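Apical membrane antigen 1 (Babesia divergens, PDB 4APM) probably acts at the moving junction through which this apicomplexan parasite invades host cells, and is seen here as its domain I, II and III fragment with bound calcium. Local coordinates at residues 221-225 against 405-409; 238-244 against 325-331; 335-339 against 387-391; 396-402 against 414-420. Residue numbers count along the deposited sequence, not the author numbering.

How the interactions relate
Interactions 1, 3 and 4 all reach one mixed sheet, whereas interaction 2 belongs to a separate four-stranded antiparallel sheet. Interaction 3 is the most buried and pairs one hydrogen bond and a water with aliphatic packing; interaction 4, about 14 Å from it between centres, is a surface hairpin held by main-chain pairing, a disulfide and stacked rings. The two touch directly, T387 O lying 3.1 Å from C415 N. Interaction 1, partly buried, is a polar turn-to-turn contact with one salt bridge and a serine-carboxylate pair, and meets interaction 3 where D224 O lies 2.9 Å from D339 N. Interaction 2, also partly buried, combines strand pairing with an arginine-bound loop.

Interaction 1 (221-225 against 405-409); sequences PVKDA and YSESC
A single carboxylate oxygen, D224 OD2, receives both the hydroxyl and the amide of one serine: S408 OG donates at 2.7 Å, while the S408 N bond to D224 OD2 is weak (3.2 Å, 130°). D224 sits in a positive-phi conformation (61/33) at the third position of a type II beta turn, V222 to A225, with K223 (-68/145) at the second; chi1 of D224 is m. The closest CA atoms, D224 and S408, are 6.8 Å apart. In 405-409, strand 405-406 gives way to a turn (E407 -57/-29, S408 -80/-44) closed as an ST motif, C409 N donating to S406 OG at 2.9 Å. This is the tight turn of the 400-406/410-416 hairpin, docked on the corner leading into strand 225-231. A water donates to D224 OD1 (2.5 Å) and accepts from E407 N (3.0 Å). At the more exposed edge, K223, extended except for chi3 p, forms a salt bridge from NZ to E407 OE1 at 2.7 Å. C409 is disulfide-bonded to C361.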
loop_
_atom_site.group_PDB
_atom_site.type_symbol
_atom_site.label_atom_id
_atom_site.label_comp_id
_atom_site.label_asym_id
_atom_site.label_seq_id
_atom_site.Cartn_x
_atom_site.Cartn_y
_atom_site.Cartn_z
ATOM N N PRO A 221 -3.181 -5.498 -4.892
ATOM C CA PRO A 221 -3.618 -4.944 -6.165
ATOM C C PRO A 221 -4.992 -5.541 -6.573
ATOM O O PRO A 221 -5.226 -6.745 -6.378
ATOM C CB PRO A 221 -2.517 -5.404 -7.139
ATOM C CG PRO A 221 -1.319 -5.599 -6.278
ATOM C CD PRO A 221 -1.871 -6.162 -4.996
ATOM N N VAL A 222 -5.899 -4.709 -7.078
ATOM C CA VAL A 222 -7.127 -5.222 -7.666
ATOM C C VAL A 222 -6.963 -5.371 -9.185
ATOM O O VAL A 222 -6.708 -4.375 -9.912
ATOM C CB VAL A 222 -8.337 -4.348 -7.316
ATOM C CG1 VAL A 222 -9.622 -5.002 -7.797
ATOM C CG2 VAL A 222 -8.390 -4.102 -5.801
ATOM N N LYS A 223 -7.041 -6.625 -9.648
ATOM C CA LYS A 223 -6.846 -6.970 -11.068
ATOM C C LYS A 223 -7.995 -6.417 -11.877
ATOM O O LYS A 223 -9.102 -6.310 -11.365
ATOM C CB LYS A 223 -6.767 -8.494 -11.242
ATOM C CG LYS A 223 -6.397 -8.936 -12.642
ATOM C CD LYS A 223 -6.042 -10.419 -12.702
ATOM C CE LYS A 223 -7.018 -11.278 -11.919
ATOM N NZ LYS A 223 -6.829 -12.734 -12.187
ATOM N N ASP A 224 -7.702 -5.991 -13.104
ATOM C CA ASP A 224 -8.710 -5.487 -14.060
ATOM C C ASP A 224 -9.447 -4.251 -13.571
ATOM O O ASP A 224 -10.629 -4.068 -13.880
ATOM C CB ASP A 224 -9.713 -6.584 -14.431
ATOM C CG ASP A 224 -9.047 -7.793 -15.034
ATOM O OD1 ASP A 224 -8.189 -7.649 -15.930
ATOM O OD2 ASP A 224 -9.344 -8.895 -14.578
ATOM N N ALA A 225 -8.755 -3.404 -12.807
ATOM C CA ALA A 225 -9.404 -2.253 -12.142
ATOM C C ALA A 225 -8.646 -0.969 -12.339
ATOM O O ALA A 225 -7.405 -0.942 -12.298
ATOM C CB ALA A 225 -9.581 -2.523 -10.651
ATOM N N TYR A 405 -13.093 -9.889 -22.667
ATOM C CA TYR A 405 -12.784 -10.831 -21.606
ATOM C C TYR A 405 -12.011 -10.159 -20.486
ATOM O O TYR A 405 -11.085 -9.407 -20.757
ATOM C CB TYR A 405 -11.945 -11.978 -22.149
ATOM C CG TYR A 405 -11.560 -12.989 -21.101
ATOM C CD1 TYR A 405 -12.473 -13.953 -20.661
ATOM C CD2 TYR A 405 -10.288 -12.984 -20.541
ATOM C CE1 TYR A 405 -12.129 -14.869 -19.681
ATOM C CE2 TYR A 405 -9.930 -13.905 -19.572
ATOM C CZ TYR A 405 -10.848 -14.843 -19.144
ATOM O OH TYR A 405 -10.474 -15.758 -18.179
ATOM N N SER A 406 -12.366 -10.478 -19.237
ATOM C CA SER A 406 -11.515 -10.186 -18.071
ATOM C C SER A 406 -11.291 -11.443 -17.245
ATOM O O SER A 406 -12.228 -12.193 -17.021
ATOM C CB SER A 406 -12.174 -9.121 -17.190
ATOM O OG SER A 406 -13.068 -9.715 -16.272
ATOM N N GLU A 407 -10.066 -11.644 -16.751
ATOM C CA GLU A 407 -9.777 -12.757 -15.840
ATOM C C GLU A 407 -10.645 -12.754 -14.584
ATOM O O GLU A 407 -10.856 -13.798 -13.981
ATOM C CB GLU A 407 -8.312 -12.740 -15.406
ATOM C CG GLU A 407 -7.352 -13.447 -16.349
ATOM C CD GLU A 407 -5.920 -13.445 -15.822
ATOM O OE1 GLU A 407 -5.730 -13.180 -14.613
ATOM O OE2 GLU A 407 -4.979 -13.700 -16.611
ATOM N N SER A 408 -11.073 -11.575 -14.140
ATOM C CA SER A 408 -11.696 -11.449 -12.824
ATOM C C SER A 408 -13.140 -11.889 -12.957
ATOM O O SER A 408 -13.680 -12.593 -12.100
ATOM C CB SER A 408 -11.667 -9.988 -12.327
ATOM O OG SER A 408 -10.345 -9.519 -12.135
ATOM N N CYS A 409 -13.779 -11.423 -14.022
ATOM C CA CYS A 409 -15.206 -11.564 -14.142
ATOM C C CYS A 409 -15.633 -12.187 -15.471
ATOM O O CYS A 409 -16.800 -12.133 -15.829
ATOM C CB CYS A 409 -15.866 -10.211 -13.926
ATOM S SG CYS A 409 -15.402 -9.466 -12.336
HETATM O O HOH W 1 -7.832 -9.663 -17.320
#

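Interaction 2 (238-244 against 325-331); sequences IESAFEE and LCRVIEE
Strands 242-244 and 325-329 run antiparallel, their axes 4.8 Å apart at closest approach and at 161°, in a four-stranded sheet. A classic beta bulge interrupts the register: A241 (-72/-43) and F242 (-158/162) both face V328, and V328 O accepts from A241 N at 2.6 Å and weakly from F242 N at 3.3 Å. V328 N returns to F242 O at 3.0 Å. E243-R327 is a non-hydrogen-bonded pair (CA-CA 4.5 Å); E244 N donates to C326 O at 3.0 Å and C326 N to E244 O at 2.8 Å. On the F242, V328 and C326 face, V328 CG1 makes a CH-pi contact 4.0 Å from the F242 ring centroid; L255 of helix 249-257 touches F242, and C326 is disulfide-bonded to C252. I238 CG2 meets I329 CG2 at 3.7 Å. Water joins E239 OE2 (3.0 Å) and E331 OE2 (2.8 Å). R327 (m, t, m) turns the edge of its guanidinium to the loop: NH1 donates to I238 O at 2.8 Å and to S240 OG at 3.0 Å.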
loop_
_atom_site.group_PDB
_atom_site.type_symbol
_atom_site.label_atom_id
_atom_site.label_comp_id
_atom_site.label_asym_id
_atom_site.label_seq_id
_atom_site.Cartn_x
_atom_site.Cartn_y
_atom_site.Cartn_z
ATOM N N ILE A 238 -9.922 8.534 -11.982
ATOM C CA ILE A 238 -9.266 9.669 -11.330
ATOM C C ILE A 238 -8.049 10.123 -12.142
ATOM O O ILE A 238 -7.230 9.294 -12.569
ATOM C CB ILE A 238 -8.836 9.309 -9.881
ATOM C CG1 ILE A 238 -10.033 9.296 -8.967
ATOM C CG2 ILE A 238 -7.811 10.297 -9.341
ATOM C CD1 ILE A 238 -9.809 8.490 -7.710
ATOM N N GLU A 239 -7.907 11.437 -12.315
ATOM C CA GLU A 239 -6.802 12.008 -13.099
ATOM C C GLU A 239 -5.454 11.779 -12.415
ATOM O O GLU A 239 -5.360 11.721 -11.185
ATOM C CB GLU A 239 -7.012 13.510 -13.320
ATOM C CG GLU A 239 -7.070 14.291 -12.020
ATOM C CD GLU A 239 -6.983 15.791 -12.221
ATOM O OE1 GLU A 239 -6.856 16.247 -13.386
ATOM O OE2 GLU A 239 -7.014 16.510 -11.199
ATOM N N SER A 240 -4.415 11.644 -13.219
ATOM C CA SER A 240 -3.096 11.357 -12.698
ATOM C C SER A 240 -2.568 12.584 -11.985
ATOM O O SER A 240 -2.781 13.708 -12.449
ATOM C CB SER A 240 -2.169 10.991 -13.845
ATOM O OG SER A 240 -2.811 10.083 -14.704
ATOM N N ALA A 241 -1.891 12.379 -10.856
ATOM C CA ALA A 241 -1.017 13.411 -10.306
ATOM C C ALA A 241 0.223 13.509 -11.188
ATOM O O ALA A 241 0.697 14.599 -11.500
ATOM C CB ALA A 241 -0.625 13.085 -8.855
ATOM N N PHE A 242 0.766 12.363 -11.577
ATOM C CA PHE A 242 1.779 12.333 -12.632
ATOM C C PHE A 242 1.786 10.945 -13.204
ATOM O O PHE A 242 1.189 10.041 -12.625
ATOM C CB PHE A 242 3.172 12.747 -12.114
ATOM C CG PHE A 242 3.829 11.720 -11.226
ATOM C CD1 PHE A 242 4.637 10.719 -11.773
ATOM C CD2 PHE A 242 3.645 11.753 -9.843
ATOM C CE1 PHE A 242 5.229 9.765 -10.961
ATOM C CE2 PHE A 242 4.237 10.802 -9.026
ATOM C CZ PHE A 242 5.029 9.802 -9.585
ATOM N N GLU A 243 2.353 10.800 -14.398
ATOM C CA GLU A 243 2.378 9.512 -15.078
ATOM C C GLU A 243 3.758 9.228 -15.600
ATOM O O GLU A 243 4.479 10.160 -15.977
ATOM C CB GLU A 243 1.462 9.509 -16.275
ATOM C CG GLU A 243 0.223 10.348 -16.148
ATOM C CD GLU A 243 -0.714 10.068 -17.275
ATOM O OE1 GLU A 243 -0.222 9.897 -18.412
ATOM O OE2 GLU A 243 -1.914 9.915 -16.999
ATOM N N GLU A 244 4.089 7.935 -15.671
ATOM C CA GLU A 244 5.316 7.450 -16.314
ATOM C C GLU A 244 5.166 6.017 -16.759
ATOM O O GLU A 244 4.445 5.223 -16.122
ATOM C CB GLU A 244 6.511 7.563 -15.390
ATOM C CG GLU A 244 7.358 8.790 -15.687
ATOM C CD GLU A 244 7.850 9.424 -14.415
ATOM O OE1 GLU A 244 8.123 8.650 -13.493
ATOM O OE2 GLU A 244 7.920 10.678 -14.320
ATOM N N LEU A 325 1.794 1.971 -18.758
ATOM C CA LEU A 325 1.640 3.294 -18.195
ATOM C C LEU A 325 1.231 3.218 -16.717
ATOM O O LEU A 325 0.209 2.626 -16.366
ATOM C CB LEU A 325 0.705 4.163 -19.015
ATOM C CG LEU A 325 0.597 5.637 -18.594
ATOM C CD1 LEU A 325 1.878 6.415 -18.873
ATOM C CD2 LEU A 325 -0.551 6.287 -19.330
ATOM N N CYS A 326 2.063 3.812 -15.869
ATOM C CA CYS A 326 1.789 3.918 -14.461
ATOM C C CYS A 326 1.219 5.317 -14.159
ATOM O O CYS A 326 1.901 6.309 -14.340
ATOM C CB CYS A 326 3.081 3.693 -13.668
ATOM S SG CYS A 326 2.905 3.834 -11.868
ATOM N N ARG A 327 -0.037 5.393 -13.721
ATOM C CA ARG A 327 -0.620 6.683 -13.368
ATOM C C ARG A 327 -0.732 6.821 -11.850
ATOM O O ARG A 327 -1.573 6.177 -11.236
ATOM C CB ARG A 327 -1.993 6.868 -14.018
ATOM C CG ARG A 327 -2.003 6.752 -15.543
ATOM C CD ARG A 327 -3.304 7.337 -16.124
ATOM N NE ARG A 327 -4.509 6.668 -15.602
ATOM C CZ ARG A 327 -5.388 7.211 -14.746
ATOM N NH1 ARG A 327 -5.253 8.471 -14.309
ATOM N NH2 ARG A 327 -6.443 6.507 -14.361
ATOM N N VAL A 328 0.112 7.639 -11.240
ATOM C CA VAL A 328 -0.038 7.857 -9.822
ATOM C C VAL A 328 -0.997 8.991 -9.480
ATOM O O VAL A 328 -1.097 9.975 -10.220
ATOM C CB VAL A 328 1.276 7.729 -8.996
ATOM C CG1 VAL A 328 2.476 7.369 -9.857
ATOM C CG2 VAL A 328 1.503 8.881 -8.023
ATOM N N ILE A 329 -1.859 8.726 -8.500
ATOM C CA ILE A 329 -2.961 9.618 -8.161
ATOM C C ILE A 329 -2.932 10.036 -6.689
ATOM O O ILE A 329 -2.333 9.383 -5.857
ATOM C CB ILE A 329 -4.340 9.003 -8.490
ATOM C CG1 ILE A 329 -4.567 7.702 -7.698
ATOM C CG2 ILE A 329 -4.502 8.835 -10.009
ATOM C CD1 ILE A 329 -5.970 7.127 -7.814
ATOM N N GLU A 330 -3.594 11.140 -6.384
ATOM C CA GLU A 330 -3.527 11.676 -5.053
ATOM C C GLU A 330 -4.887 11.965 -4.446
ATOM O O GLU A 330 -4.960 12.448 -3.322
ATOM C CB GLU A 330 -2.636 12.919 -5.000
ATOM C CG GLU A 330 -3.233 14.174 -5.635
ATOM C CD GLU A 330 -2.185 15.266 -5.791
ATOM O OE1 GLU A 330 -1.198 15.291 -5.012
ATOM O OE2 GLU A 330 -2.316 16.069 -6.726
ATOM N N GLU A 331 -5.953 11.659 -5.181
ATOM C CA GLU A 331 -7.298 11.778 -4.645
ATOM C C GLU A 331 -7.740 10.419 -4.138
ATOM O O GLU A 331 -7.369 9.375 -4.711
ATOM C CB GLU A 331 -8.272 12.272 -5.725
ATOM C CG GLU A 331 -7.936 13.645 -6.306
ATOM C CD GLU A 331 -8.778 13.990 -7.537
ATOM O OE1 GLU A 331 -9.906 13.438 -7.680
ATOM O OE2 GLU A 331 -8.309 14.808 -8.368
HETATM O O HOH W 2 -4.799 12.379 -8.612
HETATM O O HOH W 3 -5.605 15.357 -8.874
#

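Interaction 3 (335-339 against 387-391); sequences CLIID and TTALS
Along strand 335-339, all in extended conformation, the first two residues stay clear of 387-391. I337 is the first to approach, its CG2 lying 3.4 Å from T388 OG1. I338 carries most of the contact. I338 O accepts from T388 OG1 at 2.7 Å, and I338 N donates to a water at 3.0 Å that donates to T388 OG1 at 3.2 Å, so one hydroxyl reaches I338 O directly and I338 N through the water. T388 takes chi1 p and directs CA-to-CB toward the partner. The I338 side chain (t, t) extends its CD1 to 3.3 Å from L390 CD1, an aliphatic contact. The axes of 335-339 and 387-389 cross at 94°, 6.3 Å apart at closest approach, and the nearest CA pair is I338-T388 at 6.4 Å, so this is near-orthogonal packing rather than strand pairing. Strand 335-339 pairs with 225-231 and carries L336 against helix 8-16, while T387 is backbone hydrogen-bonded to C415 of strand 410-416, whose Y412 touches I338 and L390.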
loop_
_atom_site.group_PDB
_atom_site.type_symbol
_atom_site.label_atom_id
_atom_site.label_comp_id
_atom_site.label_asym_id
_atom_site.label_seq_id
_atom_site.Cartn_x
_atom_site.Cartn_y
_atom_site.Cartn_z
ATOM N N CYS A 335 -14.606 4.400 -5.923
ATOM C CA CYS A 335 -15.136 3.322 -6.776
ATOM C C CYS A 335 -14.078 2.826 -7.765
ATOM O O CYS A 335 -12.999 3.430 -7.909
ATOM C CB CYS A 335 -16.344 3.826 -7.552
ATOM S SG CYS A 335 -15.899 5.231 -8.591
ATOM N N LEU A 336 -14.400 1.744 -8.465
ATOM C CA LEU A 336 -13.501 1.164 -9.457
ATOM C C LEU A 336 -14.223 1.103 -10.818
ATOM O O LEU A 336 -15.442 1.017 -10.862
ATOM C CB LEU A 336 -13.059 -0.245 -9.024
ATOM C CG LEU A 336 -12.368 -0.447 -7.665
ATOM C CD1 LEU A 336 -11.996 -1.908 -7.473
ATOM C CD2 LEU A 336 -11.140 0.436 -7.505
ATOM N N ILE A 337 -13.456 1.206 -11.902
ATOM C CA ILE A 337 -13.920 0.984 -13.260
ATOM C C ILE A 337 -13.289 -0.331 -13.740
ATOM O O ILE A 337 -12.090 -0.549 -13.529
ATOM C CB ILE A 337 -13.411 2.115 -14.176
ATOM C CG1 ILE A 337 -14.020 3.447 -13.782
ATOM C CG2 ILE A 337 -13.613 1.785 -15.651
ATOM C CD1 ILE A 337 -13.096 4.303 -12.942
ATOM N N ILE A 338 -14.069 -1.228 -14.345
ATOM C CA ILE A 338 -13.450 -2.445 -14.838
ATOM C C ILE A 338 -12.729 -2.188 -16.163
ATOM O O ILE A 338 -13.176 -1.377 -16.986
ATOM C CB ILE A 338 -14.402 -3.675 -14.898
ATOM C CG1 ILE A 338 -13.585 -4.953 -15.123
ATOM C CG2 ILE A 338 -15.448 -3.532 -15.998
ATOM C CD1 ILE A 338 -14.410 -6.159 -15.516
ATOM N N ASP A 339 -11.564 -2.806 -16.311
ATOM C CA ASP A 339 -10.743 -2.641 -17.498
ATOM C C ASP A 339 -9.648 -3.709 -17.511
ATOM O O ASP A 339 -8.783 -3.709 -16.653
ATOM C CB ASP A 339 -10.127 -1.237 -17.537
ATOM C CG ASP A 339 -9.279 -1.012 -18.767
ATOM O OD1 ASP A 339 -9.826 -1.083 -19.891
ATOM O OD2 ASP A 339 -8.057 -0.794 -18.617
ATOM N N THR A 387 -16.901 3.959 -22.087
ATOM C CA THR A 387 -17.437 3.501 -20.806
ATOM C C THR A 387 -17.320 1.983 -20.718
ATOM O O THR A 387 -17.234 1.310 -21.747
ATOM C CB THR A 387 -18.901 3.908 -20.627
ATOM O OG1 THR A 387 -19.604 3.728 -21.862
ATOM C CG2 THR A 387 -19.006 5.350 -20.190
ATOM N N THR A 388 -17.209 1.450 -19.497
ATOM C CA THR A 388 -17.270 -0.005 -19.286
ATOM C C THR A 388 -18.270 -0.356 -18.181
ATOM O O THR A 388 -18.658 0.505 -17.380
ATOM C CB THR A 388 -15.904 -0.640 -18.917
ATOM O OG1 THR A 388 -15.516 -0.232 -17.601
ATOM C CG2 THR A 388 -14.808 -0.290 -19.912
ATOM N N ALA A 389 -18.656 -1.629 -18.127
ATOM C CA ALA A 389 -19.615 -2.122 -17.134
ATOM C C ALA A 389 -19.652 -3.648 -17.155
ATOM O O ALA A 389 -19.320 -4.261 -18.161
ATOM C CB ALA A 389 -21.002 -1.544 -17.394
ATOM N N LEU A 390 -19.993 -4.256 -16.022
ATOM C CA LEU A 390 -20.065 -5.724 -15.897
ATOM C C LEU A 390 -21.360 -6.316 -16.495
ATOM O O LEU A 390 -21.482 -7.529 -16.632
ATOM C CB LEU A 390 -19.984 -6.107 -14.422
ATOM C CG LEU A 390 -18.719 -6.734 -13.833
ATOM C CD1 LEU A 390 -17.572 -6.766 -14.817
ATOM C CD2 LEU A 390 -18.344 -6.003 -12.557
ATOM N N SER A 391 -22.334 -5.452 -16.786
ATOM C CA SER A 391 -23.600 -5.852 -17.401
ATOM C C SER A 391 -23.993 -4.894 -18.529
ATOM O O SER A 391 -23.680 -3.689 -18.477
ATOM C CB SER A 391 -24.709 -5.877 -16.354
ATOM O OG SER A 391 -25.204 -4.570 -16.143
HETATM O O HOH W 4 -16.916 -0.256 -14.762
#

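Interaction 4 (396-402 against 414-420); sequences KCSKYVH and YCSEEKP
Four main-chain hydrogen bonds pair strands 400-402 and 414-416: Y400 N to S416 O 3.0 Å, S416 N to Y400 O 2.9 Å, H402 N to Y414 O 2.8 Å and Y414 N to H402 O 3.2 Å. Y400-S416 and H402-Y414 are hydrogen-bonded antiparallel pairs flanking the non-hydrogen-bonded V401-C415 (CA-CA 4.8 Å). The short axes lie 4.7 Å apart at closest approach and at 137°, a marked twist in this open end of the 400-406/410-416 hairpin. H402 NE2 donates to E418 O at 2.9 Å, beyond the strand, where E418 N bonds to S416 OG (3.2 Å) in an ST turn. A disulfide joins C397 SG to C415 SG at 2.1 Å (chi3 70°), tying the lead-in to the second strand. On the Y400, H402 and Y414 face, the H402 ring forms an offset stack with Y414, centroids 4.9 Å apart and planes at 20°, and P420 CG lies over the opposite face of the H402 ring. The Y400 ring receives K419 CA as a CH-pi contact, 4.0 Å from its centroid, and Y400 CD2 meets P420 CD at 3.8 Å. Covalent, main-chain and ring contributions combine here, consistent with a well-ordered surface hairpin.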
loop_
_atom_site.group_PDB
_atom_site.type_symbol
_atom_site.label_atom_id
_atom_site.label_comp_id
_atom_site.label_asym_id
_atom_site.label_seq_id
_atom_site.Cartn_x
_atom_site.Cartn_y
_atom_site.Cartn_z
ATOM N N LYS A 396 -23.777 2.516 -19.770
ATOM C CA LYS A 396 -24.260 3.663 -20.520
ATOM C C LYS A 396 -23.485 3.766 -21.832
ATOM O O LYS A 396 -22.254 3.810 -21.832
ATOM C CB LYS A 396 -24.147 4.941 -19.682
ATOM C CG LYS A 396 -24.811 4.797 -18.316
ATOM C CD LYS A 396 -24.968 6.108 -17.549
ATOM C CE LYS A 396 -25.627 5.839 -16.195
ATOM N NZ LYS A 396 -26.473 6.959 -15.682
ATOM N N CYS A 397 -24.209 3.688 -22.949
ATOM C CA CYS A 397 -23.593 3.661 -24.275
ATOM C C CYS A 397 -24.440 4.394 -25.315
ATOM O O CYS A 397 -25.664 4.270 -25.347
ATOM C CB CYS A 397 -23.326 2.217 -24.729
ATOM S SG CYS A 397 -22.438 2.059 -26.309
ATOM N N SER A 398 -23.771 5.137 -26.180
ATOM C CA SER A 398 -24.452 5.933 -27.173
ATOM C C SER A 398 -23.970 5.538 -28.560
ATOM O O SER A 398 -24.144 6.289 -29.515
ATOM C CB SER A 398 -24.169 7.414 -26.932
ATOM O OG SER A 398 -22.868 7.746 -27.388
ATOM N N LYS A 399 -23.295 4.394 -28.649
ATOM C CA LYS A 399 -22.784 3.889 -29.923
ATOM C C LYS A 399 -22.838 2.383 -29.915
ATOM O O LYS A 399 -23.878 1.816 -29.625
ATOM C CB LYS A 399 -21.360 4.391 -30.205
ATOM C CG LYS A 399 -21.208 5.904 -30.094
ATOM C CD LYS A 399 -20.655 6.525 -31.366
ATOM C CE LYS A 399 -21.229 7.919 -31.577
ATOM N NZ LYS A 399 -20.614 8.611 -32.746
ATOM N N TYR A 400 -21.720 1.729 -30.202
ATOM C CA TYR A 400 -21.680 0.271 -30.248
ATOM C C TYR A 400 -21.272 -0.347 -28.916
ATOM O O TYR A 400 -20.417 0.181 -28.219
ATOM C CB TYR A 400 -20.753 -0.187 -31.355
ATOM C CG TYR A 400 -21.059 0.496 -32.667
ATOM C CD1 TYR A 400 -20.529 1.749 -32.960
ATOM C CD2 TYR A 400 -21.934 -0.075 -33.582
ATOM C CE1 TYR A 400 -20.818 2.386 -34.147
ATOM C CE2 TYR A 400 -22.235 0.560 -34.770
ATOM C CZ TYR A 400 -21.668 1.788 -35.049
ATOM O OH TYR A 400 -21.944 2.417 -36.239
ATOM N N VAL A 401 -21.928 -1.445 -28.549
ATOM C CA VAL A 401 -21.533 -2.217 -27.379
ATOM C C VAL A 401 -20.657 -3.371 -27.813
ATOM O O VAL A 401 -20.970 -4.056 -28.779
ATOM C CB VAL A 401 -22.747 -2.762 -26.607
ATOM C CG1 VAL A 401 -22.279 -3.603 -25.424
ATOM C CG2 VAL A 401 -23.629 -1.624 -26.124
ATOM N N HIS A 402 -19.515 -3.530 -27.152
ATOM C CA HIS A 402 -18.635 -4.657 -27.415
ATOM C C HIS A 402 -18.533 -5.507 -26.193
ATOM O O HIS A 402 -18.976 -5.125 -25.114
ATOM C CB HIS A 402 -17.231 -4.185 -27.803
ATOM C CG HIS A 402 -17.186 -3.328 -29.041
ATOM N ND1 HIS A 402 -16.445 -3.658 -30.125
ATOM C CD2 HIS A 402 -17.804 -2.114 -29.339
ATOM C CE1 HIS A 402 -16.604 -2.718 -31.070
ATOM N NE2 HIS A 402 -17.415 -1.760 -30.577
ATOM N N TYR A 414 -18.115 -2.805 -23.145
ATOM C CA TYR A 414 -17.690 -1.431 -23.328
ATOM C C TYR A 414 -18.346 -0.737 -24.530
ATOM O O TYR A 414 -18.847 -1.389 -25.449
ATOM C CB TYR A 414 -16.159 -1.329 -23.376
ATOM C CG TYR A 414 -15.492 -1.879 -24.617
ATOM C CD1 TYR A 414 -15.151 -3.226 -24.711
ATOM C CD2 TYR A 414 -15.075 -1.030 -25.637
ATOM C CE1 TYR A 414 -14.482 -3.723 -25.820
ATOM C CE2 TYR A 414 -14.421 -1.522 -26.758
ATOM C CZ TYR A 414 -14.118 -2.864 -26.838
ATOM O OH TYR A 414 -13.436 -3.342 -27.941
ATOM N N CYS A 415 -18.346 0.592 -24.496
ATOM C CA CYS A 415 -18.965 1.397 -25.530
ATOM C C CYS A 415 -17.942 2.036 -26.453
ATOM O O CYS A 415 -17.158 2.888 -26.025
ATOM C CB CYS A 415 -19.803 2.486 -24.906
ATOM S SG CYS A 415 -20.820 3.320 -26.128
ATOM N N SER A 416 -17.992 1.660 -27.725
ATOM C CA SER A 416 -16.980 2.047 -28.690
ATOM C C SER A 416 -17.618 2.693 -29.930
ATOM O O SER A 416 -18.817 2.530 -30.174
ATOM C CB SER A 416 -16.168 0.820 -29.078
ATOM O OG SER A 416 -15.317 1.096 -30.163
ATOM N N GLU A 417 -16.825 3.457 -30.683
ATOM C CA GLU A 417 -17.287 4.072 -31.944
ATOM C C GLU A 417 -17.153 3.113 -33.138
ATOM O O GLU A 417 -17.772 3.327 -34.185
ATOM C CB GLU A 417 -16.503 5.351 -32.254
ATOM C CG GLU A 417 -16.934 6.599 -31.503
ATOM C CD GLU A 417 -15.933 7.743 -31.669
ATOM O OE1 GLU A 417 -14.725 7.470 -31.900
ATOM O OE2 GLU A 417 -16.345 8.918 -31.553
ATOM N N GLU A 418 -16.304 2.097 -32.995
ATOM C CA GLU A 418 -16.127 1.079 -34.026
ATOM C C GLU A 418 -17.306 0.087 -33.998
ATOM O O GLU A 418 -17.879 -0.187 -32.939
ATOM C CB GLU A 418 -14.774 0.369 -33.833
ATOM C CG GLU A 418 -14.593 -0.937 -34.604
ATOM C CD GLU A 418 -14.105 -0.737 -36.035
ATOM O OE1 GLU A 418 -14.563 0.215 -36.704
ATOM O OE2 GLU A 418 -13.284 -1.555 -36.504
ATOM N N LYS A 419 -17.710 -0.392 -35.171
ATOM C CA LYS A 419 -18.690 -1.478 -35.253
ATOM C C LYS A 419 -18.027 -2.815 -34.937
ATOM O O LYS A 419 -16.935 -3.103 -35.434
ATOM C CB LYS A 419 -19.327 -1.541 -36.646
ATOM C CG LYS A 419 -19.921 -0.229 -37.125
ATOM C CD LYS A 419 -20.195 -0.273 -38.618
ATOM C CE LYS A 419 -20.153 1.119 -39.223
ATOM N NZ LYS A 419 -21.331 1.355 -40.105
ATOM N N PRO A 420 -18.696 -3.650 -34.127
ATOM C CA PRO A 420 -18.192 -4.994 -33.846
ATOM C C PRO A 420 -17.831 -5.734 -35.134
ATOM O O PRO A 420 -18.497 -5.559 -36.152
ATOM C CB PRO A 420 -19.375 -5.673 -33.159
ATOM C CG PRO A 420 -20.140 -4.553 -32.537
ATOM C CD PRO A 420 -19.988 -3.387 -33.467
#